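Local coordinates for DNA polymerase (Pyrobaculum calidifontis, PDB 5MDN), which probably catalyses template-directed DNA synthesis from deoxyribonucleoside triphosphates with release of diphosphate, as a family B polymerase that also carries an exonuclease domain, at residues A[171-176]-A[185-190]; A[179-184]-A[237-242]; A[427-432]-A[532-537]; A[433-438]-A[467-472]. One frame throughout, in Å; residues are numbered along the deposited sequence.

Interaction 1. Residues A[171-176]-A[185-190]; sequences EVYNER and PVVMLA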
loop_
_atom_site.group_PDB
_atom_site.type_symbol
_atom_site.label_atom_id
_atom_site.label_comp_id
_atom_site.label_asym_id
_atom_site.label_seq_id
_atom_site.Cartn_x
_atom_site.Cartn_y
_atom_site.Cartn_z
ATOM N N GLU A 171 -9.315 20.658 5.213
ATOM C CA GLU A 171 -10.267 20.397 6.281
ATOM C C GLU A 171 -11.643 20.892 5.859
ATOM O O GLU A 171 -11.775 21.983 5.300
ATOM C CB GLU A 171 -9.840 21.058 7.598
ATOM C CG GLU A 171 -8.623 20.412 8.249
ATOM C CD GLU A 171 -8.830 18.941 8.582
ATOM O OE1 GLU A 171 -9.991 18.519 8.771
ATOM O OE2 GLU A 171 -7.823 18.203 8.648
ATOM N N VAL A 172 -12.660 20.079 6.127
ATOM C CA VAL A 172 -14.014 20.295 5.634
ATOM C C VAL A 172 -14.929 20.491 6.835
ATOM O O VAL A 172 -14.789 19.789 7.841
ATOM C CB VAL A 172 -14.482 19.119 4.752
ATOM C CG1 VAL A 172 -15.956 19.239 4.437
ATOM C CG2 VAL A 172 -13.659 19.052 3.474
ATOM N N TYR A 173 -15.881 21.421 6.708
ATOM C CA TYR A 173 -16.782 21.860 7.774
ATOM C C TYR A 173 -17.289 20.723 8.660
ATOM O O TYR A 173 -16.947 20.671 9.844
ATOM C CB TYR A 173 -17.963 22.605 7.148
ATOM C CG TYR A 173 -18.798 23.386 8.129
ATOM C CD1 TYR A 173 -18.237 24.402 8.888
ATOM C CD2 TYR A 173 -20.151 23.123 8.282
ATOM C CE1 TYR A 173 -18.993 25.126 9.783
ATOM C CE2 TYR A 173 -20.918 23.845 9.172
ATOM C CZ TYR A 173 -20.334 24.842 9.924
ATOM O OH TYR A 173 -21.100 25.561 10.812
ATOM N N ASN A 174 -18.128 19.839 8.115
ATOM C CA ASN A 174 -18.535 18.582 8.758
ATOM C C ASN A 174 -19.348 18.774 10.047
ATOM O O ASN A 174 -19.365 17.891 10.909
ATOM C CB ASN A 174 -17.309 17.669 8.986
ATOM C CG ASN A 174 -16.744 17.722 10.411
ATOM O OD1 ASN A 174 -16.615 16.689 11.067
ATOM N ND2 ASN A 174 -16.409 18.914 10.887
ATOM N N GLU A 175 -20.077 19.890 10.178
ATOM C CA GLU A 175 -20.903 20.101 11.371
ATOM C C GLU A 175 -21.802 18.902 11.642
ATOM O O GLU A 175 -21.954 18.473 12.793
ATOM C CB GLU A 175 -21.756 21.362 11.224
ATOM C CG GLU A 175 -22.609 21.678 12.451
ATOM C CD GLU A 175 -23.596 22.808 12.212
ATOM O OE1 GLU A 175 -23.327 23.660 11.339
ATOM O OE2 GLU A 175 -24.640 22.845 12.898
ATOM N N ARG A 176 -22.412 18.355 10.594
ATOM C CA ARG A 176 -23.127 17.086 10.670
ATOM C C ARG A 176 -22.194 15.955 10.239
ATOM O O ARG A 176 -21.930 15.779 9.045
ATOM C CB ARG A 176 -24.380 17.142 9.798
ATOM C CG ARG A 176 -24.160 17.796 8.436
ATOM C CD ARG A 176 -25.467 18.252 7.812
ATOM N NE ARG A 176 -25.494 17.989 6.377
ATOM C CZ ARG A 176 -25.090 18.848 5.449
ATOM N NH1 ARG A 176 -24.621 20.038 5.801
ATOM N NH2 ARG A 176 -25.151 18.515 4.168
ATOM N N PRO A 185 -18.839 23.316 2.951
ATOM C CA PRO A 185 -17.726 23.912 2.209
ATOM C C PRO A 185 -16.358 23.436 2.679
ATOM O O PRO A 185 -16.173 22.982 3.810
ATOM C CB PRO A 185 -17.901 25.409 2.498
ATOM C CG PRO A 185 -18.457 25.434 3.879
ATOM C CD PRO A 185 -19.379 24.237 3.967
ATOM N N VAL A 186 -15.389 23.556 1.772
ATOM C CA VAL A 186 -13.984 23.331 2.104
ATOM C C VAL A 186 -13.493 24.532 2.909
ATOM O O VAL A 186 -13.319 25.627 2.367
ATOM C CB VAL A 186 -13.132 23.115 0.848
ATOM C CG1 VAL A 186 -11.653 23.053 1.207
ATOM C CG2 VAL A 186 -13.559 21.844 0.128
ATOM N N VAL A 187 -13.276 24.329 4.208
ATOM C CA VAL A 187 -13.018 25.443 5.116
ATOM C C VAL A 187 -11.586 25.954 4.968
ATOM O O VAL A 187 -11.353 27.163 4.865
ATOM C CB VAL A 187 -13.338 25.022 6.565
ATOM C CG1 VAL A 187 -12.292 25.543 7.540
ATOM C CG2 VAL A 187 -14.729 25.504 6.960
ATOM N N MET A 188 -10.609 25.047 4.952
ATOM C CA MET A 188 -9.210 25.428 4.832
ATOM C C MET A 188 -8.494 24.457 3.906
ATOM O O MET A 188 -8.853 23.280 3.814
ATOM C CB MET A 188 -8.506 25.450 6.198
ATOM C CG MET A 188 -8.639 26.755 6.966
ATOM S SD MET A 188 -7.741 26.696 8.530
ATOM C CE MET A 188 -7.751 28.424 8.999
ATOM N N LEU A 189 -7.477 24.967 3.216
ATOM C CA LEU A 189 -6.644 24.140 2.347
ATOM C C LEU A 189 -5.237 24.720 2.367
ATOM O O LEU A 189 -5.018 25.826 1.864
ATOM C CB LEU A 189 -7.203 24.095 0.925
ATOM C CG LEU A 189 -6.630 23.077 -0.067
ATOM C CD1 LEU A 189 -7.671 22.735 -1.124
ATOM C CD2 LEU A 189 -5.360 23.587 -0.728
ATOM N N ALA A 190 -4.293 23.981 2.938
ATOM C CA ALA A 190 -2.898 24.391 2.958
ATOM C C ALA A 190 -2.109 23.669 1.876
ATOM O O ALA A 190 -2.443 22.551 1.475
ATOM C CB ALA A 190 -2.259 24.121 4.320
#

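Interaction 2. Residues A[179-184]-A[237-242]; sequences PDPLRD and WPYLSE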
loop_
_atom_site.group_PDB
_atom_site.type_symbol
_atom_site.label_atom_id
_atom_site.label_comp_id
_atom_site.label_asym_id
_atom_site.label_seq_id
_atom_site.Cartn_x
_atom_site.Cartn_y
_atom_site.Cartn_z
ATOM N N PRO A 179 -19.206 14.830 6.117
ATOM C CA PRO A 179 -19.672 15.959 5.304
ATOM C C PRO A 179 -20.212 15.509 3.955
ATOM O O PRO A 179 -20.014 14.381 3.501
ATOM C CB PRO A 179 -18.418 16.818 5.141
ATOM C CG PRO A 179 -17.287 15.855 5.265
ATOM C CD PRO A 179 -17.737 14.788 6.226
ATOM N N ASP A 180 -20.913 16.441 3.309
ATOM C CA ASP A 180 -21.490 16.238 1.992
ATOM C C ASP A 180 -21.041 17.388 1.098
ATOM O O ASP A 180 -21.243 18.562 1.454
ATOM C CB ASP A 180 -23.022 16.166 2.064
ATOM C CG ASP A 180 -23.684 16.410 0.723
ATOM O OD1 ASP A 180 -23.387 15.673 -0.240
ATOM O OD2 ASP A 180 -24.509 17.343 0.634
ATOM N N PRO A 181 -20.435 17.104 -0.058
ATOM C CA PRO A 181 -19.888 18.187 -0.890
ATOM C C PRO A 181 -20.942 19.105 -1.495
ATOM O O PRO A 181 -20.576 20.168 -2.010
ATOM C CB PRO A 181 -19.120 17.434 -1.983
ATOM C CG PRO A 181 -19.797 16.106 -2.063
ATOM C CD PRO A 181 -20.201 15.777 -0.655
ATOM N N LEU A 182 -22.224 18.738 -1.464
ATOM C CA LEU A 182 -23.236 19.582 -2.092
ATOM C C LEU A 182 -23.447 20.902 -1.353
ATOM O O LEU A 182 -23.784 21.909 -1.988
ATOM C CB LEU A 182 -24.551 18.817 -2.218
ATOM C CG LEU A 182 -24.466 17.612 -3.157
ATOM C CD1 LEU A 182 -25.694 16.731 -3.017
ATOM C CD2 LEU A 182 -24.286 18.084 -4.590
ATOM N N ARG A 183 -23.261 20.930 -0.028
ATOM C CA ARG A 183 -23.431 22.175 0.726
ATOM C C ARG A 183 -22.280 22.455 1.688
ATOM O O ARG A 183 -21.932 23.621 1.901
ATOM C CB ARG A 183 -24.769 22.192 1.486
ATOM C CG ARG A 183 -25.272 20.856 1.986
ATOM C CD ARG A 183 -26.806 20.839 2.044
ATOM N NE ARG A 183 -27.371 21.993 2.746
ATOM C CZ ARG A 183 -28.675 22.186 2.939
ATOM N NH1 ARG A 183 -29.552 21.300 2.485
ATOM N NH2 ARG A 183 -29.105 23.262 3.586
ATOM N N ASP A 184 -21.677 21.424 2.275
ATOM C CA ASP A 184 -20.627 21.651 3.271
ATOM C C ASP A 184 -19.354 22.142 2.592
ATOM O O ASP A 184 -18.818 21.445 1.721
ATOM C CB ASP A 184 -20.341 20.375 4.057
ATOM C CG ASP A 184 -21.577 19.811 4.720
ATOM O OD1 ASP A 184 -22.460 19.299 4.001
ATOM O OD2 ASP A 184 -21.664 19.878 5.964
ATOM N N TRP A 237 -9.331 14.168 -2.791
ATOM C CA TRP A 237 -9.673 14.276 -4.210
ATOM C C TRP A 237 -11.141 13.981 -4.491
ATOM O O TRP A 237 -11.770 14.766 -5.221
ATOM C CB TRP A 237 -8.751 13.383 -5.048
ATOM C CG TRP A 237 -7.367 13.933 -5.232
ATOM C CD1 TRP A 237 -6.190 13.301 -4.952
ATOM C CD2 TRP A 237 -7.015 15.228 -5.740
ATOM N NE1 TRP A 237 -5.130 14.120 -5.253
ATOM C CE2 TRP A 237 -5.608 15.309 -5.737
ATOM C CE3 TRP A 237 -7.752 16.326 -6.195
ATOM C CZ2 TRP A 237 -4.924 16.443 -6.172
ATOM C CZ3 TRP A 237 -7.070 17.451 -6.625
ATOM C CH2 TRP A 237 -5.672 17.501 -6.611
ATOM N N PRO A 238 -11.744 12.897 -3.986
ATOM C CA PRO A 238 -13.189 12.715 -4.212
ATOM C C PRO A 238 -14.033 13.876 -3.717
ATOM O O PRO A 238 -15.058 14.193 -4.335
ATOM C CB PRO A 238 -13.509 11.424 -3.449
ATOM C CG PRO A 238 -12.227 10.696 -3.372
ATOM C CD PRO A 238 -11.147 11.731 -3.306
ATOM N N TYR A 239 -13.643 14.521 -2.616
ATOM C CA TYR A 239 -14.430 15.637 -2.103
ATOM C C TYR A 239 -14.264 16.876 -2.974
ATOM O O TYR A 239 -15.253 17.489 -3.392
ATOM C CB TYR A 239 -14.043 15.941 -0.658
ATOM C CG TYR A 239 -15.115 16.703 0.081
ATOM C CD1 TYR A 239 -15.147 18.091 0.059
ATOM C CD2 TYR A 239 -16.107 16.033 0.782
ATOM C CE1 TYR A 239 -16.131 18.791 0.724
ATOM C CE2 TYR A 239 -17.097 16.724 1.452
ATOM C CZ TYR A 239 -17.105 18.102 1.419
ATOM O OH TYR A 239 -18.091 18.791 2.087
ATOM N N LEU A 240 -13.017 17.268 -3.252
ATOM C CA LEU A 240 -12.779 18.446 -4.082
ATOM C C LEU A 240 -13.368 18.272 -5.477
ATOM O O LEU A 240 -13.872 19.232 -6.068
ATOM C CB LEU A 240 -11.283 18.748 -4.166
ATOM C CG LEU A 240 -10.633 19.282 -2.890
ATOM C CD1 LEU A 240 -9.127 19.064 -2.920
ATOM C CD2 LEU A 240 -10.967 20.752 -2.692
ATOM N N SER A 241 -13.301 17.056 -6.025
ATOM C CA SER A 241 -13.898 16.794 -7.332
ATOM C C SER A 241 -15.393 17.091 -7.322
ATOM O O SER A 241 -15.903 17.807 -8.193
ATOM C CB SER A 241 -13.639 15.345 -7.745
ATOM O OG SER A 241 -14.376 15.003 -8.905
ATOM N N GLU A 242 -16.116 16.539 -6.348
ATOM C CA GLU A 242 -17.558 16.741 -6.285
ATOM C C GLU A 242 -17.922 18.118 -5.740
ATOM O O GLU A 242 -18.984 18.652 -6.079
ATOM C CB GLU A 242 -18.199 15.639 -5.441
ATOM C CG GLU A 242 -18.050 14.252 -6.053
ATOM C CD GLU A 242 -18.549 13.147 -5.142
ATOM O OE1 GLU A 242 -19.584 13.349 -4.473
ATOM O OE2 GLU A 242 -17.903 12.076 -5.097
#

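Interaction 3. Residues A[427-432]-A[532-537]; sequences NIMMKY and ESVTAF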
loop_
_atom_site.group_PDB
_atom_site.type_symbol
_atom_site.label_atom_id
_atom_site.label_comp_id
_atom_site.label_asym_id
_atom_site.label_seq_id
_atom_site.Cartn_x
_atom_site.Cartn_y
_atom_site.Cartn_z
ATOM N N ASN A 427 16.314 -17.590 -2.332
ATOM C CA ASN A 427 17.360 -18.608 -2.296
ATOM C C ASN A 427 16.792 -19.999 -2.555
ATOM O O ASN A 427 17.305 -20.745 -3.396
ATOM C CB ASN A 427 18.078 -18.575 -0.946
ATOM C CG ASN A 427 19.461 -17.967 -1.034
ATOM O OD1 ASN A 427 19.653 -16.913 -1.642
ATOM N ND2 ASN A 427 20.439 -18.635 -0.432
ATOM N N ILE A 428 15.741 -20.370 -1.820
ATOM C CA ILE A 428 15.117 -21.681 -1.994
ATOM C C ILE A 428 14.664 -21.872 -3.439
ATOM O O ILE A 428 14.910 -22.916 -4.056
ATOM C CB ILE A 428 13.950 -21.846 -1.006
ATOM C CG1 ILE A 428 14.466 -22.374 0.330
ATOM C CG2 ILE A 428 12.891 -22.785 -1.565
ATOM C CD1 ILE A 428 13.468 -22.259 1.447
ATOM N N MET A 429 13.992 -20.863 -4.000
ATOM C CA MET A 429 13.428 -21.006 -5.338
ATOM C C MET A 429 14.505 -21.000 -6.418
ATOM O O MET A 429 14.337 -21.645 -7.458
ATOM C CB MET A 429 12.401 -19.902 -5.587
ATOM C CG MET A 429 11.124 -20.080 -4.779
ATOM S SD MET A 429 9.852 -18.860 -5.149
ATOM C CE MET A 429 10.546 -17.396 -4.389
ATOM N N MET A 430 15.604 -20.273 -6.205
ATOM C CA MET A 430 16.698 -20.300 -7.172
ATOM C C MET A 430 17.520 -21.578 -7.049
ATOM O O MET A 430 17.796 -22.244 -8.051
ATOM C CB MET A 430 17.597 -19.071 -7.006
ATOM C CG MET A 430 16.982 -17.770 -7.493
ATOM S SD MET A 430 18.010 -16.322 -7.170
ATOM C CE MET A 430 18.113 -16.348 -5.383
ATOM N N LYS A 431 17.919 -21.931 -5.824
ATOM C CA LYS A 431 18.824 -23.061 -5.627
ATOM C C LYS A 431 18.161 -24.392 -5.964
ATOM O O LYS A 431 18.848 -25.341 -6.364
ATOM C CB LYS A 431 19.329 -23.059 -4.183
ATOM C CG LYS A 431 20.316 -24.155 -3.833
ATOM C CD LYS A 431 20.735 -24.042 -2.373
ATOM C CE LYS A 431 21.621 -25.201 -1.944
ATOM N NZ LYS A 431 22.893 -25.248 -2.715
ATOM N N TYR A 432 16.840 -24.483 -5.826
ATOM C CA TYR A 432 16.108 -25.699 -6.155
ATOM C C TYR A 432 15.242 -25.555 -7.397
ATOM O O TYR A 432 14.549 -26.510 -7.766
ATOM C CB TYR A 432 15.256 -26.135 -4.958
ATOM C CG TYR A 432 16.089 -26.494 -3.750
ATOM C CD1 TYR A 432 16.935 -27.596 -3.772
ATOM C CD2 TYR A 432 16.051 -25.720 -2.598
ATOM C CE1 TYR A 432 17.708 -27.926 -2.677
ATOM C CE2 TYR A 432 16.823 -26.042 -1.497
ATOM C CZ TYR A 432 17.647 -27.146 -1.543
ATOM O OH TYR A 432 18.417 -27.471 -0.450
ATOM N N GLU A 532 3.729 -24.934 -1.738
ATOM C CA GLU A 532 3.913 -25.969 -0.726
ATOM C C GLU A 532 5.345 -26.493 -0.705
ATOM O O GLU A 532 5.860 -26.853 0.360
ATOM C CB GLU A 532 2.924 -27.111 -0.964
ATOM C CG GLU A 532 1.475 -26.734 -0.685
ATOM C CD GLU A 532 0.511 -27.876 -0.941
ATOM O OE1 GLU A 532 0.933 -28.894 -1.530
ATOM O OE2 GLU A 532 -0.670 -27.753 -0.551
ATOM N N SER A 533 6.000 -26.551 -1.867
ATOM C CA SER A 533 7.396 -26.978 -1.900
ATOM C C SER A 533 8.313 -25.922 -1.294
ATOM O O SER A 533 9.302 -26.260 -0.633
ATOM C CB SER A 533 7.816 -27.295 -3.334
ATOM O OG SER A 533 7.036 -28.351 -3.868
ATOM N N VAL A 534 8.010 -24.641 -1.516
ATOM C CA VAL A 534 8.829 -23.577 -0.941
ATOM C C VAL A 534 8.730 -23.587 0.580
ATOM O O VAL A 534 9.735 -23.416 1.280
ATOM C CB VAL A 534 8.427 -22.213 -1.531
ATOM C CG1 VAL A 534 9.208 -21.093 -0.862
ATOM C CG2 VAL A 534 8.667 -22.191 -3.030
ATOM N N THR A 535 7.521 -23.785 1.117
ATOM C CA THR A 535 7.353 -23.844 2.567
ATOM C C THR A 535 8.101 -25.029 3.164
ATOM O O THR A 535 8.757 -24.898 4.204
ATOM C CB THR A 535 5.870 -23.924 2.929
ATOM O OG1 THR A 535 5.335 -25.177 2.487
ATOM C CG2 THR A 535 5.098 -22.794 2.276
ATOM N N ALA A 536 8.007 -26.197 2.522
ATOM C CA ALA A 536 8.615 -27.399 3.082
ATOM C C ALA A 536 10.132 -27.282 3.121
ATOM O O ALA A 536 10.765 -27.673 4.109
ATOM C CB ALA A 536 8.190 -28.629 2.281
ATOM N N PHE A 537 10.735 -26.753 2.053
ATOM C CA PHE A 537 12.152 -26.408 2.111
ATOM C C PHE A 537 12.414 -25.375 3.199
ATOM O O PHE A 537 13.402 -25.476 3.933
ATOM C CB PHE A 537 12.633 -25.890 0.755
ATOM C CG PHE A 537 13.062 -26.972 -0.198
ATOM C CD1 PHE A 537 14.245 -27.665 0.008
ATOM C CD2 PHE A 537 12.296 -27.280 -1.311
ATOM C CE1 PHE A 537 14.649 -28.655 -0.871
ATOM C CE2 PHE A 537 12.694 -28.269 -2.193
ATOM C CZ PHE A 537 13.873 -28.957 -1.973
#

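Interaction 4. Residues A[433-438]-A[467-472]; sequences NLSPDT and GFIPAV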
loop_
_atom_site.group_PDB
_atom_site.type_symbol
_atom_site.label_atom_id
_atom_site.label_comp_id
_atom_site.label_asym_id
_atom_site.label_seq_id
_atom_site.Cartn_x
_atom_site.Cartn_y
_atom_site.Cartn_z
ATOM N N ASN A 433 15.267 -24.392 -8.049
ATOM C CA ASN A 433 14.629 -24.187 -9.349
ATOM C C ASN A 433 13.132 -24.498 -9.295
ATOM O O ASN A 433 12.594 -25.237 -10.124
ATOM C CB ASN A 433 15.330 -25.013 -10.431
ATOM C CG ASN A 433 15.047 -24.503 -11.827
ATOM O OD1 ASN A 433 15.510 -23.429 -12.213
ATOM N ND2 ASN A 433 14.298 -25.277 -12.599
ATOM N N LEU A 434 12.454 -23.919 -8.307
ATOM C CA LEU A 434 11.015 -24.091 -8.154
ATOM C C LEU A 434 10.284 -23.061 -9.008
ATOM O O LEU A 434 10.600 -21.868 -8.958
ATOM C CB LEU A 434 10.601 -23.955 -6.688
ATOM C CG LEU A 434 10.897 -25.089 -5.697
ATOM C CD1 LEU A 434 11.556 -26.292 -6.363
ATOM C CD2 LEU A 434 11.746 -24.580 -4.543
ATOM N N SER A 435 9.293 -23.525 -9.772
ATOM C CA SER A 435 8.543 -22.685 -10.698
ATOM C C SER A 435 7.374 -23.485 -11.262
ATOM O O SER A 435 7.445 -24.720 -11.324
ATOM C CB SER A 435 9.444 -22.183 -11.829
ATOM O OG SER A 435 8.825 -21.136 -12.556
ATOM N N PRO A 436 6.274 -22.830 -11.651
ATOM C CA PRO A 436 5.165 -23.582 -12.265
ATOM C C PRO A 436 5.585 -24.392 -13.480
ATOM O O PRO A 436 5.084 -25.506 -13.683
ATOM C CB PRO A 436 4.162 -22.479 -12.628
ATOM C CG PRO A 436 4.437 -21.389 -11.654
ATOM C CD PRO A 436 5.923 -21.417 -11.421
ATOM N N ASP A 437 6.496 -23.865 -14.299
ATOM C CA ASP A 437 6.907 -24.534 -15.526
ATOM C C ASP A 437 7.897 -25.671 -15.298
ATOM O O ASP A 437 8.124 -26.461 -16.221
ATOM C CB ASP A 437 7.509 -23.513 -16.497
ATOM C CG ASP A 437 8.365 -22.476 -15.796
ATOM O OD1 ASP A 437 7.895 -21.903 -14.790
ATOM O OD2 ASP A 437 9.501 -22.228 -16.253
ATOM N N THR A 438 8.492 -25.778 -14.108
ATOM C CA THR A 438 9.440 -26.846 -13.815
ATOM C C THR A 438 8.835 -27.980 -12.996
ATOM O O THR A 438 9.511 -28.992 -12.779
ATOM C CB THR A 438 10.661 -26.283 -13.078
ATOM O OG1 THR A 438 10.246 -25.692 -11.841
ATOM C CG2 THR A 438 11.344 -25.233 -13.932
ATOM N N GLY A 467 13.769 -22.246 -14.555
ATOM C CA GLY A 467 12.396 -21.862 -14.663
ATOM C C GLY A 467 12.195 -20.397 -14.763
ATOM O O GLY A 467 13.062 -19.637 -14.587
ATOM N N PHE A 468 10.988 -19.999 -15.005
ATOM C CA PHE A 468 10.679 -18.585 -15.193
ATOM C C PHE A 468 10.904 -17.791 -13.912
ATOM O O PHE A 468 11.629 -16.790 -13.911
ATOM C CB PHE A 468 9.240 -18.422 -15.683
ATOM C CG PHE A 468 8.790 -16.991 -15.769
ATOM C CD1 PHE A 468 9.499 -16.072 -16.523
ATOM C CD2 PHE A 468 7.659 -16.565 -15.092
ATOM C CE1 PHE A 468 9.089 -14.754 -16.602
ATOM C CE2 PHE A 468 7.243 -15.249 -15.167
ATOM C CZ PHE A 468 7.959 -14.343 -15.922
ATOM N N ILE A 469 10.284 -18.223 -12.809
ATOM C CA ILE A 469 10.436 -17.492 -11.547
ATOM C C ILE A 469 11.874 -17.495 -11.058
ATOM O O ILE A 469 12.359 -16.435 -10.631
ATOM C CB ILE A 469 9.438 -18.024 -10.504
ATOM C CG1 ILE A 469 8.003 -17.817 -10.989
ATOM C CG2 ILE A 469 9.651 -17.336 -9.163
ATOM C CD1 ILE A 469 7.648 -16.367 -11.237
ATOM N N PRO A 470 12.618 -18.611 -11.073
ATOM C CA PRO A 470 14.041 -18.515 -10.710
ATOM C C PRO A 470 14.824 -17.559 -11.594
ATOM O O PRO A 470 15.635 -16.780 -11.082
ATOM C CB PRO A 470 14.534 -19.959 -10.852
ATOM C CG PRO A 470 13.329 -20.784 -10.608
ATOM C CD PRO A 470 12.194 -20.018 -11.218
ATOM N N ALA A 471 14.579 -17.573 -12.907
ATOM C CA ALA A 471 15.300 -16.675 -13.804
ATOM C C ALA A 471 15.070 -15.213 -13.436
ATOM O O ALA A 471 15.985 -14.388 -13.542
ATOM C CB ALA A 471 14.887 -16.935 -15.254
ATOM N N VAL A 472 13.851 -14.872 -13.006
ATOM C CA VAL A 472 13.548 -13.494 -12.624
ATOM C C VAL A 472 14.275 -13.122 -11.337
ATOM O O VAL A 472 14.886 -12.050 -11.235
ATOM C CB VAL A 472 12.028 -13.302 -12.485
ATOM C CG1 VAL A 472 11.718 -11.926 -11.920
ATOM C CG2 VAL A 472 11.347 -13.503 -13.828
#

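Interaction 1. Residues A[171-176]-A[185-190]
E171, Y173 and P185 bury the most surface where two antiparallel strands meet, with the backbone doing the polar work. E171 N gives a fairly straight bond to M188 O (3.0 Å), while E171 O is gripped by two donors in its carbonyl plane: V187 N at 3.0 Å, bent to 135°, and M188 N at 3.3 Å, nearly straight. Two consecutive residues facing E171 make a classic beta bulge, shifting the register by one before V172 pairs with V186. It lies where strands 165-172 and 186-193 run side by side in the RNase H-like exonuclease domain. The folded E171 chain (chi1 -71°, chi2 -59°) leads its carboxylate away toward helix 326-356, and a bound magnesium ion lies about 4 Å from the nearest atom of this side chain; D169 and E171 fit the family's first exonuclease motif. Y173, with CG anti to its backbone N, lays CB against P185 CD at 3.8 Å, and V187 CG2 comes to the edge of its ring, 4.2 Å from CD1. A weak but straight bond joins Y173 N to P185 O (3.3 Å). V172 and V186 share the opposite sheet face from E171 and M188, packing on Y239 of helix 232-247.

Interaction 2. Residues A[179-184]-A[237-242]
P179 opens the contact by lying obliquely across the end of the Y239 side chain, its CG 3.9 Å from Y239 CE2 and its CB near the hydroxyl. D180 turns its side chain away from helix 232-247, and its carbonyl oxygen accepts the backbone N of D184, closing a turn of five residues. P181 CB sits over one face of the Y239 ring, 4.1 Å from the centroid and 13° off the normal, a CH-pi contact displaced toward the rim. The same proline ring lies alongside the extended E242 chain, P181 CG coming within 3.8 Å of E242 CB, and the P181 carbonyl takes a hydrogen bond from R243. At D184 the backbone oxygen accepts the proton of Y239 OH at 2.8 Å, with the hydroxyl well above the carbonyl plane. The D184 carboxylate, buried, forms a salt bridge with R176. Y239, CG anti to its backbone N (chi1 -159°), reaches from the helix to the loop between strands 165-172 and 186-193, three residues after D236, which binds magnesium in a structure of this protein, though not in this model. With the phenol proton committed to a main-chain oxygen, the loop holds the hydroxyl and one face of the ring, while F235 and V172 also pack on Y239; the link is polar without being charged.

Interaction 3. Residues A[427-432]-A[532-537]
Two rings stacked face to face join helix 424-431 to helix 528-551 in the polymerase palm, where the short axes cross at 109° and approach to 10.0 Å. Y432 and F537 have centroids 3.9 Å apart and planes at 19°; F537 CE1 sits over the centre of the Y432 ring, whereas Y432 CD2 lies over the rim of the F537 ring, so the stack is offset. Y432 CE2 lies 3.4 Å from F537 CD1. Both rings leave their backbones with CG anti to the carbonyl carbon. Next to the stack, I428 points at the longer helix: its CD1 lies against F537 CB at 3.8 Å, and CG2 reaches both that CB and V534 CG1. M429 adds its CG beside V534 CG2 at 3.7 Å. This layer is entirely apolar, and its side chains cross obliquely. Further out, I428 also meets A538 and I541 on helix 528-551, F537 rests on P455, and M429 touches M514 and L518 of helix 514-519. Main-chain bonds within each segment place the residues that bear the rings: Y432 N binds I428 O at 3.1 Å, placing the tyrosine one turn beyond the isoleucine, and F537 N binds S533 O, also at 3.1 Å.

Interaction 4. Residues A[433-438]-A[467-472]
Three loop side chains satisfy the N-H of G467, the N-cap of helix 468-486, and those of F468 and I469, its first two residues; glycine has no capping side chain. N433, with CG anti to its backbone N, presents OD1 to G467 N at 3.1 Å, in the amide plane and on a lone pair; its ND2 is taken by R462 O. D437 holds CG in the crowded position between backbone N and carbonyl carbon (chi1 39°), bringing the syn lone pair of OD2 to F468 N at 3.0 Å. S435 OG accepts from I469 N (3.3 Å, 165°) and donates its own proton to D437 OD1, so serine and aspartate hold each other. A carboxylate at this helix end would be stabilised by the helix dipole and is probably ionised. P470, without an N-H, instead packs CD against L434 O at 3.3 Å and S435 CB at 3.6 Å. T438 CG2 lies 3.6 Å from G467 CA. The loop follows helix 424-431, which N433 ends with positive phi in a Schellman motif; T438 pairs with R462 of strand 460-462, while F468 and I469 pack on helix 370-384, and I469 also on helix 514-519.

The four contacts form two pairs on opposite sides of the chain's centre. Interactions 1 and 2, about 10 Å apart between centres, alternate along the chain within the exonuclease domain: the loop between strands 165-172 and 186-193 meets helix 232-247, and V172 packs on P179. Interactions 3 and 4, about 11 Å apart between centres, belong to the polymerase part; the segments of interaction 4 fall between those of interaction 3, and helix 424-431 runs directly into the loop of interaction 4, with M429 O probably bonded to L434 N. Some 49 to 53 Å separates the centres across the pairs, so each pair is local to its own region, and neither joins the exonuclease to the polymerase part.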